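PDB 6CW5: ribokinase from Cryptococcus neoformans var. grubii serotype A, which probably phosphorylates D-ribose at O-5 with ATP and a divalent cation, most likely magnesium, yielding D-ribose 5-phosphate. Local coordinates for residues Leu199-Pro212 with Ala224-Phe237. Numbering follows the deposited sequence.
Sequences LGDLLLAFGSSANP and ASAGILELHENDYF
Two successive helices of the PfkB/ribokinase alpha/beta fold, 196-205 and 220-233, pack side by side next to the large sheet, Leu199 of the first fitting knob-into-hole among Ala224, Gly227, Ile228 and Leu231 of the second. The axes of 199-205 and 224-233 approach to 10.4 Å, their N-to-C directions 42° apart. Leu199 CD2 reaches the helix backbone, 3.6 Å from Ala224 O, while its other branch, CD1, passes Leu231 CD2. Gly227 offers a bare CA, 3.8 Å from Leu203 CD1. Leu231, with CG anti to the backbone N (chi1 -178°), divides its methyls, CD2 going to Leu199 and Leu202 and Leu231 CD1 to the edge of the Phe206 ring, 3.5 Å from Phe206 CD2. On the sheet side, Leu192 of strand 191-195 touches Leu202, Leu231 and Phe237.

A Schellman motif with Gly207 as C-prime residue ends the first helix; the ring of Phe206, the first residue to leave helical angles, packs against the turn after the second. Tyr236 CB sits over one face of the Phe206 ring in a CH-pi contact, 3.7 Å from the centroid; the two rings are offset with little overlap, their planes inclined to each other. Phe237 CD1 meets the ring edge at CE2. The Asn234 amide bridges the two segments: ND2 donates to Phe206 O (3.1 Å, N-H...O 154°), whereas OD1 accepts from Tyr236 N in an Asx turn, which should fix the amide's rotation.

Nearer the surface, Glu230 stretches out beside Leu203 CD2 to the loop following the first helix. There Ser208 OG has two partners: it accepts from Ala210 N, forming an ST turn, and donates to Glu230 OE2 at 2.6 Å, approaching from above the carboxylate plane, while Glu230 OE1 rests 3.6 Å from Ala210 CB.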
loop_
_atom_site.group_PDB
_atom_site.type_symbol
_atom_site.label_atom_id
_atom_site.label_comp_id
_atom_site.label_asym_id
_atom_site.label_seq_id
_atom_site.Cartn_x
_atom_site.Cartn_y
_atom_site.Cartn_z
ATOM N N LEU A 199 -4.838 -16.224 -17.339
ATOM C CA LEU A 199 -6.120 -15.835 -17.933
ATOM C C LEU A 199 -7.264 -16.631 -17.307
ATOM O O LEU A 199 -8.302 -16.073 -16.944
ATOM C CB LEU A 199 -6.093 -16.056 -19.449
ATOM C CG LEU A 199 -7.389 -15.708 -20.206
ATOM C CD1 LEU A 199 -7.733 -14.247 -19.986
ATOM C CD2 LEU A 199 -7.301 -16.033 -21.733
ATOM N N GLY A 200 -7.089 -17.947 -17.169
ATOM C CA GLY A 200 -8.127 -18.745 -16.520
ATOM C C GLY A 200 -8.353 -18.356 -15.066
ATOM O O GLY A 200 -9.486 -18.390 -14.570
ATOM N N ASP A 201 -7.282 -18.007 -14.351
ATOM C CA ASP A 201 -7.446 -17.582 -12.957
ATOM C C ASP A 201 -8.353 -16.367 -12.870
ATOM O O ASP A 201 -9.212 -16.284 -11.990
ATOM C CB ASP A 201 -6.096 -17.249 -12.305
ATOM C CG ASP A 201 -5.244 -18.464 -12.036
ATOM O OD1 ASP A 201 -5.798 -19.560 -11.811
ATOM O OD2 ASP A 201 -4.004 -18.299 -12.036
ATOM N N LEU A 202 -8.150 -15.385 -13.751
ATOM C CA LEU A 202 -9.026 -14.218 -13.722
ATOM C C LEU A 202 -10.458 -14.606 -14.070
ATOM O O LEU A 202 -11.415 -14.193 -13.400
ATOM C CB LEU A 202 -8.532 -13.148 -14.693
ATOM C CG LEU A 202 -7.630 -12.080 -14.054
ATOM C CD1 LEU A 202 -6.274 -12.691 -13.672
ATOM C CD2 LEU A 202 -7.481 -10.941 -15.070
ATOM N N LEU A 203 -10.628 -15.359 -15.158
ATOM C CA LEU A 203 -11.981 -15.732 -15.556
ATOM C C LEU A 203 -12.688 -16.477 -14.432
ATOM O O LEU A 203 -13.868 -16.228 -14.163
ATOM C CB LEU A 203 -11.938 -16.582 -16.836
ATOM C CG LEU A 203 -11.692 -15.732 -18.085
ATOM C CD1 LEU A 203 -11.275 -16.626 -19.227
ATOM C CD2 LEU A 203 -12.949 -14.926 -18.477
ATOM N N LEU A 204 -11.974 -17.391 -13.758
ATOM C CA LEU A 204 -12.575 -18.144 -12.661
ATOM C C LEU A 204 -12.943 -17.223 -11.508
ATOM O O LEU A 204 -14.000 -17.380 -10.893
ATOM C CB LEU A 204 -11.620 -19.230 -12.156
ATOM C CG LEU A 204 -11.505 -20.530 -12.948
ATOM C CD1 LEU A 204 -10.401 -21.411 -12.361
ATOM C CD2 LEU A 204 -12.834 -21.253 -12.938
ATOM N N ALA A 205 -12.071 -16.261 -11.185
ATOM C CA ALA A 205 -12.385 -15.347 -10.093
ATOM C C ALA A 205 -13.567 -14.460 -10.453
ATOM O O ALA A 205 -14.251 -13.949 -9.554
ATOM C CB ALA A 205 -11.150 -14.496 -9.741
ATOM N N PHE A 206 -13.807 -14.245 -11.743
ATOM C CA PHE A 206 -14.852 -13.342 -12.200
ATOM C C PHE A 206 -16.145 -14.088 -12.524
ATOM O O PHE A 206 -17.027 -13.539 -13.203
ATOM C CB PHE A 206 -14.370 -12.547 -13.430
ATOM C CG PHE A 206 -13.210 -11.618 -13.124
ATOM C CD1 PHE A 206 -12.857 -11.372 -11.795
ATOM C CD2 PHE A 206 -12.526 -10.973 -14.154
ATOM C CE1 PHE A 206 -11.792 -10.518 -11.491
ATOM C CE2 PHE A 206 -11.475 -10.109 -13.871
ATOM C CZ PHE A 206 -11.112 -9.892 -12.537
ATOM N N GLY A 207 -16.267 -15.319 -12.054
ATOM C CA GLY A 207 -17.517 -16.051 -12.132
ATOM C C GLY A 207 -17.726 -16.827 -13.412
ATOM O O GLY A 207 -18.792 -17.449 -13.574
ATOM N N SER A 208 -16.747 -16.833 -14.308
ATOM C CA SER A 208 -16.850 -17.579 -15.552
ATOM C C SER A 208 -16.583 -19.055 -15.299
ATOM O O SER A 208 -15.899 -19.425 -14.340
ATOM C CB SER A 208 -15.851 -17.020 -16.563
ATOM O OG SER A 208 -15.904 -17.700 -17.807
ATOM N N SER A 209 -17.153 -19.913 -16.148
ATOM C CA SER A 209 -16.689 -21.295 -16.174
ATOM C C SER A 209 -15.609 -21.535 -17.225
ATOM O O SER A 209 -15.057 -22.642 -17.279
ATOM C CB SER A 209 -17.856 -22.250 -16.417
ATOM O OG SER A 209 -18.457 -21.910 -17.642
ATOM N N ALA A 210 -15.297 -20.541 -18.059
ATOM C CA ALA A 210 -14.192 -20.691 -18.998
ATOM C C ALA A 210 -12.887 -20.818 -18.224
ATOM O O ALA A 210 -12.674 -20.122 -17.226
ATOM C CB ALA A 210 -14.121 -19.503 -19.953
ATOM N N ASN A 211 -12.033 -21.750 -18.645
ATOM C CA ASN A 211 -10.682 -21.849 -18.089
ATOM C C ASN A 211 -9.713 -22.269 -19.180
ATOM O O ASN A 211 -9.404 -23.453 -19.338
ATOM C CB ASN A 211 -10.604 -22.805 -16.902
ATOM C CG ASN A 211 -9.251 -22.731 -16.198
ATOM O OD1 ASN A 211 -8.347 -22.014 -16.644
ATOM N ND2 ASN A 211 -9.106 -23.467 -15.107
ATOM N N PRO A 212 -9.172 -21.309 -19.930
ATOM C CA PRO A 212 -8.215 -21.674 -20.987
ATOM C C PRO A 212 -6.991 -22.383 -20.446
ATOM O O PRO A 212 -6.282 -23.042 -21.218
ATOM C CB PRO A 212 -7.862 -20.323 -21.635
ATOM C CG PRO A 212 -8.949 -19.376 -21.199
ATOM C CD PRO A 212 -9.360 -19.855 -19.832
ATOM N N ALA A 224 -8.442 -19.587 -25.584
ATOM C CA ALA A 224 -7.859 -18.380 -25.007
ATOM C C ALA A 224 -8.377 -17.131 -25.708
ATOM O O ALA A 224 -8.577 -16.103 -25.053
ATOM C CB ALA A 224 -6.330 -18.441 -25.074
ATOM N N SER A 225 -8.623 -17.205 -27.025
ATOM C CA SER A 225 -9.168 -16.040 -27.733
ATOM C C SER A 225 -10.555 -15.701 -27.213
ATOM O O SER A 225 -10.864 -14.531 -26.939
ATOM C CB SER A 225 -9.240 -16.300 -29.241
ATOM O OG SER A 225 -7.967 -16.223 -29.838
ATOM N N ALA A 226 -11.417 -16.718 -27.099
ATOM C CA ALA A 226 -12.744 -16.513 -26.526
ATOM C C ALA A 226 -12.647 -16.040 -25.087
ATOM O O ALA A 226 -13.426 -15.179 -24.657
ATOM C CB ALA A 226 -13.589 -17.797 -26.629
ATOM N N GLY A 227 -11.671 -16.554 -24.330
ATOM C CA GLY A 227 -11.513 -16.114 -22.951
ATOM C C GLY A 227 -11.126 -14.648 -22.850
ATOM O O GLY A 227 -11.585 -13.936 -21.954
ATOM N N ILE A 228 -10.288 -14.172 -23.772
ATOM C CA ILE A 228 -9.950 -12.744 -23.793
ATOM C C ILE A 228 -11.200 -11.911 -24.052
ATOM O O ILE A 228 -11.460 -10.907 -23.374
ATOM C CB ILE A 228 -8.881 -12.463 -24.858
ATOM C CG1 ILE A 228 -7.508 -12.976 -24.398
ATOM C CG2 ILE A 228 -8.807 -10.959 -25.144
ATOM C CD1 ILE A 228 -6.463 -12.940 -25.560
ATOM N N LEU A 229 -11.985 -12.308 -25.048
ATOM C CA LEU A 229 -13.183 -11.536 -25.383
ATOM C C LEU A 229 -14.189 -11.562 -24.235
ATOM O O LEU A 229 -14.878 -10.565 -23.969
ATOM C CB LEU A 229 -13.823 -12.062 -26.673
ATOM C CG LEU A 229 -12.996 -11.908 -27.950
ATOM C CD1 LEU A 229 -13.627 -12.617 -29.118
ATOM C CD2 LEU A 229 -12.809 -10.400 -28.262
ATOM N N GLU A 230 -14.292 -12.699 -23.549
ATOM C CA GLU A 230 -15.171 -12.811 -22.391
ATOM C C GLU A 230 -14.697 -11.921 -21.247
ATOM O O GLU A 230 -15.498 -11.221 -20.599
ATOM C CB GLU A 230 -15.234 -14.268 -21.923
ATOM C CG GLU A 230 -16.158 -14.392 -20.732
ATOM C CD GLU A 230 -16.514 -15.813 -20.341
ATOM O OE1 GLU A 230 -16.205 -16.771 -21.097
ATOM O OE2 GLU A 230 -17.128 -15.950 -19.255
ATOM N N LEU A 231 -13.396 -11.949 -20.985
ATOM C CA LEU A 231 -12.823 -11.120 -19.936
ATOM C C LEU A 231 -13.109 -9.660 -20.218
ATOM O O LEU A 231 -13.525 -8.921 -19.321
ATOM C CB LEU A 231 -11.321 -11.391 -19.827
ATOM C CG LEU A 231 -10.552 -10.642 -18.745
ATOM C CD1 LEU A 231 -11.180 -10.912 -17.382
ATOM C CD2 LEU A 231 -9.049 -11.034 -18.736
ATOM N N HIS A 232 -12.963 -9.244 -21.484
ATOM C CA HIS A 232 -13.208 -7.857 -21.852
ATOM C C HIS A 232 -14.582 -7.389 -21.410
ATOM O O HIS A 232 -14.734 -6.258 -20.944
ATOM C CB HIS A 232 -13.070 -7.689 -23.376
ATOM C CG HIS A 232 -13.494 -6.344 -23.879
ATOM N ND1 HIS A 232 -12.764 -5.201 -23.618
ATOM C CD2 HIS A 232 -14.542 -5.956 -24.651
ATOM C CE1 HIS A 232 -13.346 -4.169 -24.204
ATOM N NE2 HIS A 232 -14.439 -4.595 -24.819
ATOM N N GLU A 233 -15.601 -8.244 -21.568
ATOM C CA GLU A 233 -16.984 -7.896 -21.279
ATOM C C GLU A 233 -17.363 -8.084 -19.820
ATOM O O GLU A 233 -18.487 -7.719 -19.438
ATOM C CB GLU A 233 -17.945 -8.759 -22.101
ATOM C CG GLU A 233 -17.667 -8.799 -23.566
ATOM C CD GLU A 233 -18.234 -7.614 -24.289
ATOM O OE1 GLU A 233 -19.237 -7.033 -23.815
ATOM O OE2 GLU A 233 -17.670 -7.266 -25.338
ATOM N N ASN A 234 -16.477 -8.637 -19.001
ATOM C CA ASN A 234 -16.869 -9.043 -17.659
ATOM C C ASN A 234 -16.956 -7.821 -16.743
ATOM O O ASN A 234 -16.052 -6.987 -16.733
ATOM C CB ASN A 234 -15.859 -10.066 -17.108
ATOM C CG ASN A 234 -16.320 -10.655 -15.807
ATOM O OD1 ASN A 234 -16.314 -9.961 -14.810
ATOM N ND2 ASN A 234 -16.788 -11.921 -15.819
ATOM N N ASP A 235 -18.037 -7.718 -15.962
ATOM C CA ASP A 235 -18.233 -6.505 -15.171
ATOM C C ASP A 235 -17.204 -6.329 -14.068
ATOM O O ASP A 235 -17.081 -5.217 -13.540
ATOM C CB ASP A 235 -19.619 -6.477 -14.534
ATOM C CG ASP A 235 -20.736 -6.358 -15.559
ATOM O OD1 ASP A 235 -20.501 -5.770 -16.633
ATOM O OD2 ASP A 235 -21.845 -6.862 -15.278
ATOM N N TYR A 236 -16.484 -7.390 -13.676
ATOM C CA TYR A 236 -15.417 -7.212 -12.691
ATOM C C TYR A 236 -14.169 -6.608 -13.304
ATOM O O TYR A 236 -13.307 -6.103 -12.568
ATOM C CB TYR A 236 -15.024 -8.546 -12.035
ATOM C CG TYR A 236 -16.010 -9.120 -11.044
ATOM C CD1 TYR A 236 -16.218 -8.519 -9.808
ATOM C CD2 TYR A 236 -16.710 -10.294 -11.329
ATOM C CE1 TYR A 236 -17.124 -9.053 -8.892
ATOM C CE2 TYR A 236 -17.622 -10.835 -10.414
ATOM C CZ TYR A 236 -17.814 -10.213 -9.204
ATOM O OH TYR A 236 -18.704 -10.736 -8.300
ATOM N N PHE A 237 -14.057 -6.647 -14.628
ATOM C CA PHE A 237 -12.851 -6.223 -15.327
ATOM C C PHE A 237 -13.070 -4.776 -15.765
ATOM O O PHE A 237 -13.843 -4.049 -15.135
ATOM C CB PHE A 237 -12.597 -7.173 -16.512
ATOM C CG PHE A 237 -11.166 -7.183 -17.028
ATOM C CD1 PHE A 237 -10.095 -7.427 -16.170
ATOM C CD2 PHE A 237 -10.917 -6.972 -18.382
ATOM C CE1 PHE A 237 -8.792 -7.468 -16.655
ATOM C CE2 PHE A 237 -9.621 -6.976 -18.875
ATOM C CZ PHE A 237 -8.554 -7.214 -18.013
#